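Long-range contacts in putative iron-uptake ABC transport system,periplasmic iron-binding protein (Campylobacter jejuni, PDB 3E13), which binds ferric iron in the periplasm and probably delivers it to an ABC transporter for iron uptake: residues S2-H11 with K29-L40; N69-S77 with G237-K245. All coordinates share one frame; numbering follows the deposited sequence.

Contact 1: residues S2-H11 with K29-L40; sequences SELNIYSARH and KVNHTQAKASEL. With FE (Fe (III) ion), chain B.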
loop_
_atom_site.group_PDB
_atom_site.type_symbol
_atom_site.label_atom_id
_atom_site.label_comp_id
_atom_site.label_asym_id
_atom_site.label_seq_id
_atom_site.Cartn_x
_atom_site.Cartn_y
_atom_site.Cartn_z
ATOM N N SER A 2 15.146 -1.197 -25.725
ATOM C CA SER A 2 15.643 0.220 -25.846
ATOM C C SER A 2 14.995 1.274 -24.934
ATOM O O SER A 2 15.739 1.954 -24.266
ATOM C CB SER A 2 15.680 0.707 -27.279
ATOM O OG SER A 2 16.628 1.772 -27.373
ATOM N N GLU A 3 13.656 1.438 -24.936
ATOM C CA GLU A 3 12.960 2.282 -23.952
ATOM C C GLU A 3 11.890 1.432 -23.204
ATOM O O GLU A 3 11.405 0.393 -23.698
ATOM C CB GLU A 3 12.257 3.470 -24.638
ATOM C CG GLU A 3 13.050 4.771 -24.819
ATOM C CD GLU A 3 12.138 5.960 -25.112
ATOM O OE1 GLU A 3 11.099 5.707 -25.769
ATOM O OE2 GLU A 3 12.421 7.125 -24.682
ATOM N N LEU A 4 11.550 1.879 -22.006
ATOM C CA LEU A 4 10.474 1.268 -21.197
ATOM C C LEU A 4 9.754 2.387 -20.468
ATOM O O LEU A 4 10.360 3.169 -19.792
ATOM C CB LEU A 4 11.030 0.230 -20.203
ATOM C CG LEU A 4 9.921 -0.360 -19.319
ATOM C CD1 LEU A 4 9.020 -1.315 -20.089
ATOM C CD2 LEU A 4 10.595 -1.072 -18.152
ATOM N N ASN A 5 8.445 2.503 -20.682
ATOM C CA ASN A 5 7.654 3.580 -20.127
ATOM C C ASN A 5 6.828 3.128 -18.912
ATOM O O ASN A 5 5.946 2.285 -19.056
ATOM C CB ASN A 5 6.748 4.105 -21.235
ATOM C CG ASN A 5 7.568 4.718 -22.400
ATOM O OD1 ASN A 5 8.472 5.521 -22.151
ATOM N ND2 ASN A 5 7.261 4.343 -23.623
ATOM N N ILE A 6 7.195 3.609 -17.725
ATOM C CA ILE A 6 6.554 3.216 -16.477
ATOM C C ILE A 6 5.685 4.351 -15.955
ATOM O O ILE A 6 6.178 5.464 -15.801
ATOM C CB ILE A 6 7.628 2.876 -15.434
ATOM C CG1 ILE A 6 8.456 1.700 -15.944
ATOM C CG2 ILE A 6 6.980 2.644 -14.063
ATOM C CD1 ILE A 6 9.496 1.154 -14.964
ATOM N N TYR A 7 4.415 4.054 -15.713
ATOM C CA TYR A 7 3.488 4.914 -14.994
ATOM C C TYR A 7 3.383 4.328 -13.572
ATOM O O TYR A 7 2.907 3.227 -13.412
ATOM C CB TYR A 7 2.104 4.875 -15.660
ATOM C CG TYR A 7 1.924 5.739 -16.903
ATOM C CD1 TYR A 7 2.990 6.197 -17.632
ATOM C CD2 TYR A 7 0.672 5.963 -17.395
ATOM C CE1 TYR A 7 2.803 6.966 -18.831
ATOM C CE2 TYR A 7 0.463 6.722 -18.560
ATOM C CZ TYR A 7 1.527 7.195 -19.278
ATOM O OH TYR A 7 1.304 7.894 -20.465
ATOM N N SER A 8 3.822 5.083 -12.575
ATOM C CA SER A 8 3.931 4.599 -11.211
ATOM C C SER A 8 3.255 5.456 -10.179
ATOM O O SER A 8 3.470 6.667 -10.125
ATOM C CB SER A 8 5.390 4.436 -10.826
ATOM O OG SER A 8 5.469 4.024 -9.448
ATOM N N ALA A 9 2.416 4.819 -9.365
ATOM C CA ALA A 9 1.795 5.444 -8.230
ATOM C C ALA A 9 2.531 5.129 -6.921
ATOM O O ALA A 9 2.064 5.479 -5.865
ATOM C CB ALA A 9 0.305 5.073 -8.141
ATOM N N ARG A 10 3.679 4.462 -7.021
ATOM C CA ARG A 10 4.621 4.395 -5.906
ATOM C C ARG A 10 5.205 5.808 -5.676
ATOM O O ARG A 10 4.981 6.734 -6.487
ATOM C CB ARG A 10 5.690 3.330 -6.145
ATOM C CG ARG A 10 5.162 1.942 -5.897
ATOM C CD ARG A 10 6.162 0.838 -6.173
ATOM N NE ARG A 10 7.382 0.922 -5.378
ATOM C CZ ARG A 10 7.572 0.291 -4.169
ATOM N NH1 ARG A 10 6.622 -0.454 -3.600
ATOM N NH2 ARG A 10 8.763 0.411 -3.569
ATOM N N HIS A 11 5.875 6.018 -4.559
ATOM C CA HIS A 11 6.276 7.353 -4.153
ATOM C C HIS A 11 7.480 7.275 -3.213
ATOM O O HIS A 11 7.470 7.846 -2.105
ATOM C CB HIS A 11 5.056 8.049 -3.502
ATOM C CG HIS A 11 4.208 7.113 -2.684
ATOM N ND1 HIS A 11 3.114 6.450 -3.200
ATOM C CD2 HIS A 11 4.325 6.696 -1.392
ATOM C CE1 HIS A 11 2.600 5.662 -2.255
ATOM N NE2 HIS A 11 3.307 5.815 -1.143
ATOM N N LYS A 29 16.523 2.134 -21.440
ATOM C CA LYS A 29 16.254 3.392 -20.776
ATOM C C LYS A 29 14.832 3.412 -20.256
ATOM O O LYS A 29 13.899 3.185 -21.025
ATOM C CB LYS A 29 16.419 4.565 -21.753
ATOM C CG LYS A 29 16.186 5.952 -21.126
ATOM C CD LYS A 29 17.305 6.326 -20.186
ATOM C CE LYS A 29 17.015 7.585 -19.385
ATOM N NZ LYS A 29 16.406 7.242 -18.061
ATOM N N VAL A 30 14.676 3.715 -18.968
ATOM C CA VAL A 30 13.353 3.799 -18.335
ATOM C C VAL A 30 12.899 5.259 -18.287
ATOM O O VAL A 30 13.653 6.130 -17.895
ATOM C CB VAL A 30 13.378 3.249 -16.932
ATOM C CG1 VAL A 30 12.058 3.471 -16.215
ATOM C CG2 VAL A 30 13.712 1.798 -16.988
ATOM N N ASN A 31 11.695 5.510 -18.787
ATOM C CA ASN A 31 11.002 6.792 -18.658
ATOM C C ASN A 31 9.981 6.611 -17.535
ATOM O O ASN A 31 9.007 5.888 -17.725
ATOM C CB ASN A 31 10.290 7.140 -19.961
ATOM C CG ASN A 31 11.242 7.281 -21.113
ATOM O OD1 ASN A 31 12.274 7.867 -20.937
ATOM N ND2 ASN A 31 10.910 6.718 -22.290
ATOM N N HIS A 32 10.232 7.229 -16.394
ATOM C CA HIS A 32 9.462 7.002 -15.185
ATOM C C HIS A 32 8.539 8.190 -14.961
ATOM O O HIS A 32 9.002 9.327 -14.801
ATOM C CB HIS A 32 10.426 6.823 -14.014
ATOM C CG HIS A 32 9.768 6.427 -12.720
ATOM N ND1 HIS A 32 9.876 7.186 -11.583
ATOM C CD2 HIS A 32 9.073 5.324 -12.361
ATOM C CE1 HIS A 32 9.226 6.602 -10.590
ATOM N NE2 HIS A 32 8.747 5.458 -11.029
ATOM N N THR A 33 7.226 7.933 -15.004
ATOM C CA THR A 33 6.214 8.953 -14.736
ATOM C C THR A 33 5.508 8.626 -13.420
ATOM O O THR A 33 4.906 7.592 -13.310
ATOM C CB THR A 33 5.222 8.945 -15.894
ATOM O OG1 THR A 33 5.848 9.457 -17.087
ATOM C CG2 THR A 33 4.093 9.911 -15.651
ATOM N N GLN A 34 5.584 9.517 -12.437
ATOM C CA GLN A 34 4.958 9.320 -11.129
ATOM C C GLN A 34 3.813 10.311 -10.974
ATOM O O GLN A 34 3.975 11.505 -11.223
ATOM C CB GLN A 34 5.968 9.519 -10.023
ATOM C CG GLN A 34 5.439 9.287 -8.628
ATOM C CD GLN A 34 6.525 9.389 -7.573
ATOM O OE1 GLN A 34 7.579 8.734 -7.687
ATOM N NE2 GLN A 34 6.288 10.217 -6.560
ATOM N N ALA A 35 2.679 9.806 -10.527
ATOM C CA ALA A 35 1.516 10.613 -10.201
ATOM C C ALA A 35 0.601 9.811 -9.310
ATOM O O ALA A 35 0.857 8.618 -9.035
ATOM C CB ALA A 35 0.783 11.021 -11.456
ATOM N N LYS A 36 -0.479 10.433 -8.866
ATOM C CA LYS A 36 -1.474 9.703 -8.085
ATOM C C LYS A 36 -2.095 8.605 -8.911
ATOM O O LYS A 36 -2.220 8.702 -10.118
ATOM C CB LYS A 36 -2.569 10.622 -7.583
ATOM C CG LYS A 36 -2.156 11.649 -6.645
ATOM C CD LYS A 36 -3.372 12.483 -6.260
ATOM C CE LYS A 36 -2.970 13.837 -5.830
ATOM N NZ LYS A 36 -3.132 14.816 -6.961
ATOM N N ALA A 37 -2.483 7.491 -8.277
ATOM C CA ALA A 37 -3.080 6.408 -9.043
ATOM C C ALA A 37 -4.317 6.800 -9.832
ATOM O O ALA A 37 -4.506 6.309 -10.920
ATOM C CB ALA A 37 -3.356 5.215 -8.185
ATOM N N SER A 38 -5.172 7.592 -9.201
ATOM C CA SER A 38 -6.405 8.016 -9.835
ATOM C C SER A 38 -6.101 8.804 -11.119
ATOM O O SER A 38 -6.769 8.602 -12.121
ATOM C CB SER A 38 -7.228 8.864 -8.874
ATOM O OG SER A 38 -6.531 9.996 -8.427
ATOM N N GLU A 39 -5.047 9.608 -11.083
ATOM C CA GLU A 39 -4.617 10.424 -12.228
ATOM C C GLU A 39 -4.065 9.503 -13.315
ATOM O O GLU A 39 -4.368 9.670 -14.471
ATOM C CB GLU A 39 -3.593 11.470 -11.811
ATOM C CG GLU A 39 -4.164 12.430 -10.774
ATOM C CD GLU A 39 -3.420 13.732 -10.553
ATOM O OE1 GLU A 39 -2.421 14.028 -11.259
ATOM O OE2 GLU A 39 -3.853 14.466 -9.616
ATOM N N LEU A 40 -3.254 8.504 -12.927
ATOM C CA LEU A 40 -2.698 7.573 -13.888
ATOM C C LEU A 40 -3.731 6.681 -14.541
ATOM O O LEU A 40 -3.615 6.379 -15.722
ATOM C CB LEU A 40 -1.620 6.704 -13.218
ATOM C CG LEU A 40 -0.358 7.440 -12.730
ATOM C CD1 LEU A 40 0.557 6.491 -11.995
ATOM C CD2 LEU A 40 0.358 8.111 -13.866
HETATM FE FE FE B . 3.143 4.310 0.451
HETATM O O HOH W 1 7.948 3.433 -8.915
HETATM O O HOH W 2 2.980 8.569 -6.921
HETATM O O HOH W 3 7.000 6.541 -8.480
#
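With CG beside the backbone N in both N5 (chi1 -64°) and N31 (chi1 -61°), the two amides run side by side, pointing the same way and nearly coplanar. N31 ND2 gives one hydrogen to N5 OD1 at 2.7 Å, in the carbonyl plane, and the other to E3 OE2 at 2.9 Å, met from above the carboxylate plane. Two bonds thus fix the rotation of the N31 amide. H32 has CG anti to its backbone N, which brings CD2, on the ring edge, 3.8 Å from I6 CG2 and NE2 close to S8 CB; one water joins H32 NE2 to S8 OG. I6 CD1 packs on V30 CG1 at 3.7 Å. The backbones pair in parallel from E3-K29 to S8-Q34, as the two strands of a beta-alpha-beta unit whose helix 14-26 lies against V30 and H32. Past the pairing, A9 CB meets A37 CB at 3.7 Å, while L40 CD1 lies 3.4 Å from S8 C at its end. S8 OG accepts from R10 N in an ST turn. H11 ND1 donates to A9 O at 3.0 Å, steadying the imidazole whose NE2 binds the iron at 2.2 Å, with Y12, Y143, Y199 and Y200 completing the metal site.

Contact 2: residues N69-S77 with G237-K245; sequences NLGLLSPVS and GIAMTKSSK
M240 lays its side chain across V76 at about a right angle, its CB 3.8 Å from V76 CG2 and its terminal methyl CE reaching on to S74 CB at 3.7 Å. CG is anti to the backbone N (chi1 -169°) and the chain stays extended until it bends at the sulfur, which brings CE over both residues. V76 also leans on K251 and M254 of helix 247-257, so the methionine and the helix share this valine. On the other flank, both methyls of L73 rest on the single CB of A239, CD1 and CD2 each 3.7 Å away.

Between these apolar patches the backbones meet briefly. S74 N donates to M240 O, and K242 N donates to L72 O in a nearly straight bond of 2.9 Å. L73 faces T241 as an antiparallel non-hydrogen-bonded pair whose side chains diverge. Water bridges S74 O and M240 N, accepting from the latter at 2.9 Å; a second water donates to L72 O, which therefore takes two hydrogens.

The K242 side chain reaches along the backbone of 71-73. Bent at chi3 (-72°), it sets NZ 2.8 Å from G71 O, above the carbonyl plane, with CE passing L73 O at 3.6 Å. This ammonium group binds just where helix 61-69 has ended: G71, at positive phi, closes it in a Schellman motif. T241 to S244 form a type I beta turn, and T241 OG1 is held by A53 O. The whole is a short, weakly bonded strand, 73-74, meeting strand 233-241 through the antiparallel L73-T241 pair, with the touching parts 118° apart, and joining through 233-241 the mixed sheet of this periplasmic binding protein fold, away from the iron site.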
loop_
_atom_site.group_PDB
_atom_site.type_symbol
_atom_site.label_atom_id
_atom_site.label_comp_id
_atom_site.label_asym_id
_atom_site.label_seq_id
_atom_site.Cartn_x
_atom_site.Cartn_y
_atom_site.Cartn_z
ATOM N N ASN A 69 -10.076 -3.926 -14.644
ATOM C CA ASN A 69 -11.493 -3.943 -14.946
ATOM C C ASN A 69 -11.893 -2.810 -15.872
ATOM O O ASN A 69 -12.960 -2.892 -16.449
ATOM C CB ASN A 69 -12.333 -3.930 -13.683
ATOM C CG ASN A 69 -12.148 -5.207 -12.864
ATOM O OD1 ASN A 69 -11.730 -6.247 -13.388
ATOM N ND2 ASN A 69 -12.400 -5.097 -11.556
ATOM N N LEU A 70 -11.042 -1.794 -16.013
ATOM C CA LEU A 70 -11.210 -0.751 -17.054
ATOM C C LEU A 70 -10.647 -1.192 -18.436
ATOM O O LEU A 70 -10.617 -0.407 -19.412
ATOM C CB LEU A 70 -10.563 0.543 -16.579
ATOM C CG LEU A 70 -11.364 1.283 -15.521
ATOM C CD1 LEU A 70 -10.570 2.365 -14.861
ATOM C CD2 LEU A 70 -12.645 1.898 -16.185
ATOM N N GLY A 71 -10.124 -2.404 -18.514
ATOM C CA GLY A 71 -9.638 -2.975 -19.762
ATOM C C GLY A 71 -8.252 -2.484 -20.173
ATOM O O GLY A 71 -7.884 -2.492 -21.356
ATOM N N LEU A 72 -7.444 -2.049 -19.192
ATOM C CA LEU A 72 -6.222 -1.315 -19.478
ATOM C C LEU A 72 -4.975 -2.201 -19.440
ATOM O O LEU A 72 -3.932 -1.706 -19.745
ATOM C CB LEU A 72 -6.052 -0.199 -18.437
ATOM C CG LEU A 72 -7.174 0.842 -18.412
ATOM C CD1 LEU A 72 -6.968 1.784 -17.289
ATOM C CD2 LEU A 72 -7.278 1.571 -19.706
ATOM N N LEU A 73 -5.089 -3.452 -18.970
ATOM C CA LEU A 73 -3.892 -4.262 -18.733
ATOM C C LEU A 73 -3.862 -5.480 -19.656
ATOM O O LEU A 73 -4.837 -5.803 -20.317
ATOM C CB LEU A 73 -3.843 -4.715 -17.275
ATOM C CG LEU A 73 -4.037 -3.646 -16.173
ATOM C CD1 LEU A 73 -4.006 -4.241 -14.787
ATOM C CD2 LEU A 73 -3.022 -2.589 -16.267
ATOM N N SER A 74 -2.704 -6.141 -19.713
ATOM C CA SER A 74 -2.521 -7.261 -20.612
ATOM C C SER A 74 -1.881 -8.401 -19.826
ATOM O O SER A 74 -1.021 -8.139 -18.986
ATOM C CB SER A 74 -1.545 -6.826 -21.675
ATOM O OG SER A 74 -1.875 -7.395 -22.889
ATOM N N PRO A 75 -2.281 -9.631 -20.095
ATOM C CA PRO A 75 -1.732 -10.756 -19.315
ATOM C C PRO A 75 -0.298 -11.059 -19.660
ATOM O O PRO A 75 0.122 -10.956 -20.813
ATOM C CB PRO A 75 -2.650 -11.916 -19.668
ATOM C CG PRO A 75 -3.219 -11.578 -21.020
ATOM C CD PRO A 75 -3.264 -10.088 -21.090
ATOM N N VAL A 76 0.447 -11.495 -18.623
ATOM C CA VAL A 76 1.826 -11.917 -18.729
ATOM C C VAL A 76 1.939 -13.294 -18.147
ATOM O O VAL A 76 1.555 -13.508 -17.018
ATOM C CB VAL A 76 2.792 -10.929 -18.027
ATOM C CG1 VAL A 76 4.234 -11.424 -17.972
ATOM C CG2 VAL A 76 2.743 -9.570 -18.718
ATOM N N SER A 77 2.437 -14.238 -18.954
ATOM C CA SER A 77 2.663 -15.625 -18.508
ATOM C C SER A 77 4.165 -15.827 -18.359
ATOM O O SER A 77 4.873 -16.035 -19.353
ATOM C CB SER A 77 2.087 -16.666 -19.475
ATOM O OG SER A 77 2.249 -17.981 -18.955
ATOM N N GLY A 237 2.178 -3.514 -6.393
ATOM C CA GLY A 237 2.211 -4.456 -7.480
ATOM C C GLY A 237 2.345 -3.836 -8.829
ATOM O O GLY A 237 2.482 -2.627 -8.964
ATOM N N ILE A 238 2.312 -4.694 -9.844
ATOM C CA ILE A 238 2.787 -4.280 -11.165
ATOM C C ILE A 238 2.042 -5.044 -12.248
ATOM O O ILE A 238 1.593 -6.167 -12.056
ATOM C CB ILE A 238 4.340 -4.494 -11.303
ATOM C CG1 ILE A 238 4.930 -3.842 -12.565
ATOM C CG2 ILE A 238 4.688 -5.970 -11.257
ATOM C CD1 ILE A 238 6.412 -3.658 -12.543
ATOM N N ALA A 239 1.847 -4.367 -13.369
ATOM C CA ALA A 239 1.129 -4.882 -14.525
ATOM C C ALA A 239 1.714 -4.309 -15.823
ATOM O O ALA A 239 2.230 -3.173 -15.822
ATOM C CB ALA A 239 -0.332 -4.441 -14.485
ATOM N N MET A 240 1.638 -5.100 -16.894
ATOM C CA MET A 240 1.845 -4.626 -18.255
ATOM C C MET A 240 0.567 -4.023 -18.790
ATOM O O MET A 240 -0.479 -4.583 -18.638
ATOM C CB MET A 240 2.299 -5.780 -19.135
ATOM C CG MET A 240 2.800 -5.281 -20.530
ATOM S SD MET A 240 3.414 -6.593 -21.564
ATOM C CE MET A 240 2.063 -7.380 -21.919
ATOM N N THR A 241 0.676 -2.878 -19.421
ATOM C CA THR A 241 -0.488 -2.244 -20.037
ATOM C C THR A 241 -0.811 -2.853 -21.395
ATOM O O THR A 241 0.089 -3.300 -22.124
ATOM C CB THR A 241 -0.288 -0.755 -20.185
ATOM O OG1 THR A 241 0.948 -0.489 -20.868
ATOM C CG2 THR A 241 -0.144 -0.099 -18.847
ATOM N N LYS A 242 -2.096 -2.842 -21.734
ATOM C CA LYS A 242 -2.553 -3.311 -23.035
ATOM C C LYS A 242 -1.913 -2.450 -24.158
ATOM O O LYS A 242 -1.723 -2.929 -25.276
ATOM C CB LYS A 242 -4.093 -3.209 -23.088
ATOM C CG LYS A 242 -4.741 -3.708 -24.332
ATOM C CD LYS A 242 -6.245 -3.785 -24.136
ATOM C CE LYS A 242 -6.730 -4.892 -23.223
ATOM N NZ LYS A 242 -8.249 -4.688 -23.062
ATOM N N SER A 243 -1.529 -1.225 -23.824
ATOM C CA SER A 243 -0.937 -0.280 -24.769
ATOM C C SER A 243 0.537 -0.528 -25.029
ATOM O O SER A 243 1.117 0.043 -25.952
ATOM C CB SER A 243 -1.070 1.151 -24.241
ATOM O OG SER A 243 -0.376 1.357 -23.012
ATOM N N SER A 244 1.159 -1.351 -24.179
ATOM C CA SER A 244 2.594 -1.614 -24.274
ATOM C C SER A 244 3.083 -2.027 -25.652
ATOM O O SER A 244 2.591 -3.042 -26.220
ATOM C CB SER A 244 3.002 -2.747 -23.301
ATOM O OG SER A 244 4.391 -2.880 -23.415
ATOM N N LYS A 245 4.052 -1.239 -26.169
ATOM C CA LYS A 245 4.727 -1.586 -27.416
ATOM C C LYS A 245 6.140 -2.109 -27.164
ATOM O O LYS A 245 6.787 -2.576 -28.120
ATOM C CB LYS A 245 4.774 -0.378 -28.387
ATOM C CG LYS A 245 3.384 0.168 -28.809
ATOM C CD LYS A 245 2.531 -0.849 -29.532
ATOM C CE LYS A 245 1.834 -0.274 -30.830
ATOM N NZ LYS A 245 2.044 -1.139 -32.070
HETATM O O HOH W 4 -3.571 0.235 -21.842
HETATM O O HOH W 5 0.210 -7.572 -16.619
#

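How the contacts relate
From the N terminus, strand 3-8 runs to the iron ligand H11, helix 14-26 returns the chain, and strand 29-34 closes contact 1 as a short loop. Contact 2 opens only later, after helix 37-47, strand 55-58 and helix 61-69, and spans 159 residues before 237-245 meets 69-77. The two are therefore in series, neither nested nor crossed. Their centres lie 14 Å apart and their nearest atoms about 6 Å apart, without touching. Strand 55-58 joins them within one sheet, pairing in parallel with 3-8 and antiparallel with 233-241. Helix 247-257 also reaches both, through F253, which touches L4 and I6 of contact 1 and I238 of contact 2.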